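Local coordinates for hydrolase, alpha/beta hydrolase FOLD family (Staphylococcus aureus, PDB 2XMZ), which probably catalyses pyruvate elimination to form 2-succinyl-6-hydroxy-2,4-cyclohexadiene-1-carboxylate in menaquinone biosynthesis, as a member of the alpha/beta hydrolase fold family, at residues 155-160 and 243-248. Sequence-based numbering, arbitrary orientation.
Sequences LPLFQS and TGHTIH
Leu157 lies over one face of the His245 imidazole. His245 CB sits 3.9 Å from Leu157 O, the carbonyl of the opposing turn. From there CG runs anti to the backbone N (chi1 -163°), which carries it to the leucine branch, 3.9 Å from Leu157 CD1. On the ring, ND1 approaches the same methyl at 3.6 Å, the closest carbon-to-nitrogen approach of the pair, yet its polar partner is Asp218 OD2. Leu157 CD2 completes a CH-pi contact, 4.3 Å from the ring centroid and 6° off the normal, hence over the centre of the face. At the far end NE2 hydrogen-bonds to Ser91 OG. Phe158 adds a looser contact, its CE1 being 4.4 Å from His245 CD2.

No direct hydrogen bond joins 155-160 to 243-248; one water does so instead. It donates to Leu157 O at 2.6 Å and to Ser160 OG at 2.7 Å, and accepts from His245 N. Ser160 OG, also bonded to Glu250, packs 3.4 Å from Gly244 CA, so that the hydroxyl meets the bare alpha carbon of the glycine.

The 3-10 turn between helices 145-152 and 166-177 thus meets the loop that follows strand 235-240. Hydrogen bonds at both ring nitrogens, with Leu157 over one face, would limit the ring's rotation, consistent with His245 serving in a Ser91-His245-Asp218 catalytic triad of the alpha/beta hydrolase fold.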
loop_
_atom_site.group_PDB
_atom_site.type_symbol
_atom_site.label_atom_id
_atom_site.label_comp_id
_atom_site.label_asym_id
_atom_site.label_seq_id
_atom_site.Cartn_x
_atom_site.Cartn_y
_atom_site.Cartn_z
ATOM N N LEU A 155 2.575 -7.638 -17.049
ATOM C CA LEU A 155 2.113 -6.252 -17.188
ATOM C C LEU A 155 3.305 -5.298 -17.278
ATOM O O LEU A 155 4.298 -5.494 -16.581
ATOM C CB LEU A 155 1.173 -5.846 -16.046
ATOM C CG LEU A 155 -0.256 -6.405 -16.033
ATOM C CD1 LEU A 155 -0.927 -6.028 -14.725
ATOM C CD2 LEU A 155 -1.070 -5.892 -17.210
ATOM N N PRO A 156 3.221 -4.278 -18.162
ATOM C CA PRO A 156 4.319 -3.305 -18.294
ATOM C C PRO A 156 4.705 -2.668 -16.951
ATOM O O PRO A 156 5.879 -2.377 -16.712
ATOM C CB PRO A 156 3.738 -2.243 -19.233
ATOM C CG PRO A 156 2.709 -2.959 -20.044
ATOM C CD PRO A 156 2.149 -4.054 -19.157
ATOM N N LEU A 157 3.714 -2.474 -16.083
ATOM C CA LEU A 157 3.939 -1.926 -14.761
ATOM C C LEU A 157 5.060 -2.663 -14.029
ATOM O O LEU A 157 5.810 -2.051 -13.268
ATOM C CB LEU A 157 2.649 -2.001 -13.937
ATOM C CG LEU A 157 2.607 -1.286 -12.583
ATOM C CD1 LEU A 157 2.986 0.181 -12.744
ATOM C CD2 LEU A 157 1.215 -1.440 -11.970
ATOM N N PHE A 158 5.174 -3.970 -14.279
ATOM C CA PHE A 158 6.121 -4.808 -13.562
ATOM C C PHE A 158 7.356 -5.222 -14.349
ATOM O O PHE A 158 8.122 -6.065 -13.891
ATOM C CB PHE A 158 5.411 -6.042 -13.026
ATOM C CG PHE A 158 4.271 -5.722 -12.126
ATOM C CD1 PHE A 158 4.491 -5.051 -10.929
ATOM C CD2 PHE A 158 2.968 -6.092 -12.477
ATOM C CE1 PHE A 158 3.417 -4.747 -10.070
ATOM C CE2 PHE A 158 1.896 -5.790 -11.652
ATOM C CZ PHE A 158 2.124 -5.113 -10.436
ATOM N N GLN A 159 7.565 -4.617 -15.520
ATOM C CA GLN A 159 8.669 -5.012 -16.393
ATOM C C GLN A 159 10.027 -4.998 -15.672
ATOM O O GLN A 159 10.855 -5.889 -15.874
ATOM C CB GLN A 159 8.699 -4.124 -17.645
ATOM C CG GLN A 159 9.688 -4.553 -18.684
ATOM C CD GLN A 159 9.600 -3.732 -19.955
ATOM O OE1 GLN A 159 10.234 -4.066 -20.965
ATOM N NE2 GLN A 159 8.813 -2.655 -19.920
ATOM N N SER A 160 10.234 -4.003 -14.811
ATOM C CA SER A 160 11.491 -3.858 -14.079
ATOM C C SER A 160 11.776 -5.061 -13.164
ATOM O O SER A 160 12.930 -5.333 -12.851
ATOM C CB SER A 160 11.492 -2.577 -13.249
ATOM O OG SER A 160 10.582 -2.713 -12.169
ATOM N N THR A 243 14.612 1.996 -10.172
ATOM C CA THR A 243 13.577 1.082 -9.688
ATOM C C THR A 243 12.249 1.326 -10.382
ATOM O O THR A 243 11.982 2.425 -10.842
ATOM C CB THR A 243 13.329 1.173 -8.146
ATOM O OG1 THR A 243 13.036 2.527 -7.782
ATOM C CG2 THR A 243 14.535 0.679 -7.366
ATOM N N GLY A 244 11.418 0.288 -10.424
ATOM C CA GLY A 244 10.052 0.413 -10.909
ATOM C C GLY A 244 9.050 0.604 -9.791
ATOM O O GLY A 244 9.287 1.349 -8.822
ATOM N N HIS A 245 7.929 -0.079 -9.920
ATOM C CA HIS A 245 6.782 0.168 -9.060
ATOM C C HIS A 245 7.033 -0.257 -7.607
ATOM O O HIS A 245 6.771 0.511 -6.673
ATOM C CB HIS A 245 5.569 -0.562 -9.622
ATOM C CG HIS A 245 4.271 -0.078 -9.071
ATOM N ND1 HIS A 245 3.770 1.179 -9.342
ATOM C CD2 HIS A 245 3.348 -0.694 -8.295
ATOM C CE1 HIS A 245 2.604 1.322 -8.735
ATOM N NE2 HIS A 245 2.314 0.196 -8.111
ATOM N N THR A 246 7.540 -1.474 -7.425
ATOM C CA THR A 246 7.735 -2.027 -6.072
ATOM C C THR A 246 9.156 -1.718 -5.592
ATOM O O THR A 246 10.018 -2.606 -5.507
ATOM C CB THR A 246 7.460 -3.531 -6.012
ATOM O OG1 THR A 246 6.346 -3.861 -6.851
ATOM C CG2 THR A 246 7.164 -3.975 -4.585
ATOM N N ILE A 247 9.368 -0.452 -5.267
ATOM C CA ILE A 247 10.659 0.042 -4.805
ATOM C C ILE A 247 11.169 -0.743 -3.593
ATOM O O ILE A 247 12.336 -1.131 -3.561
ATOM C CB ILE A 247 10.602 1.517 -4.382
ATOM C CG1 ILE A 247 9.896 2.390 -5.427
ATOM C CG2 ILE A 247 12.033 2.036 -4.104
ATOM C CD1 ILE A 247 9.482 3.763 -4.871
ATOM N N HIS A 248 10.302 -1.000 -2.614
ATOM C CA HIS A 248 10.745 -1.659 -1.363
ATOM C C HIS A 248 11.323 -3.048 -1.596
ATOM O O HIS A 248 11.977 -3.627 -0.718
ATOM C CB HIS A 248 9.646 -1.641 -0.271
ATOM C CG HIS A 248 8.449 -2.500 -0.550
ATOM N ND1 HIS A 248 7.257 -1.989 -1.005
ATOM C CD2 HIS A 248 8.242 -3.826 -0.364
ATOM C CE1 HIS A 248 6.380 -2.970 -1.145
ATOM N NE2 HIS A 248 6.950 -4.094 -0.742
HETATM O O HOH W 1 7.888 -2.416 -11.705
#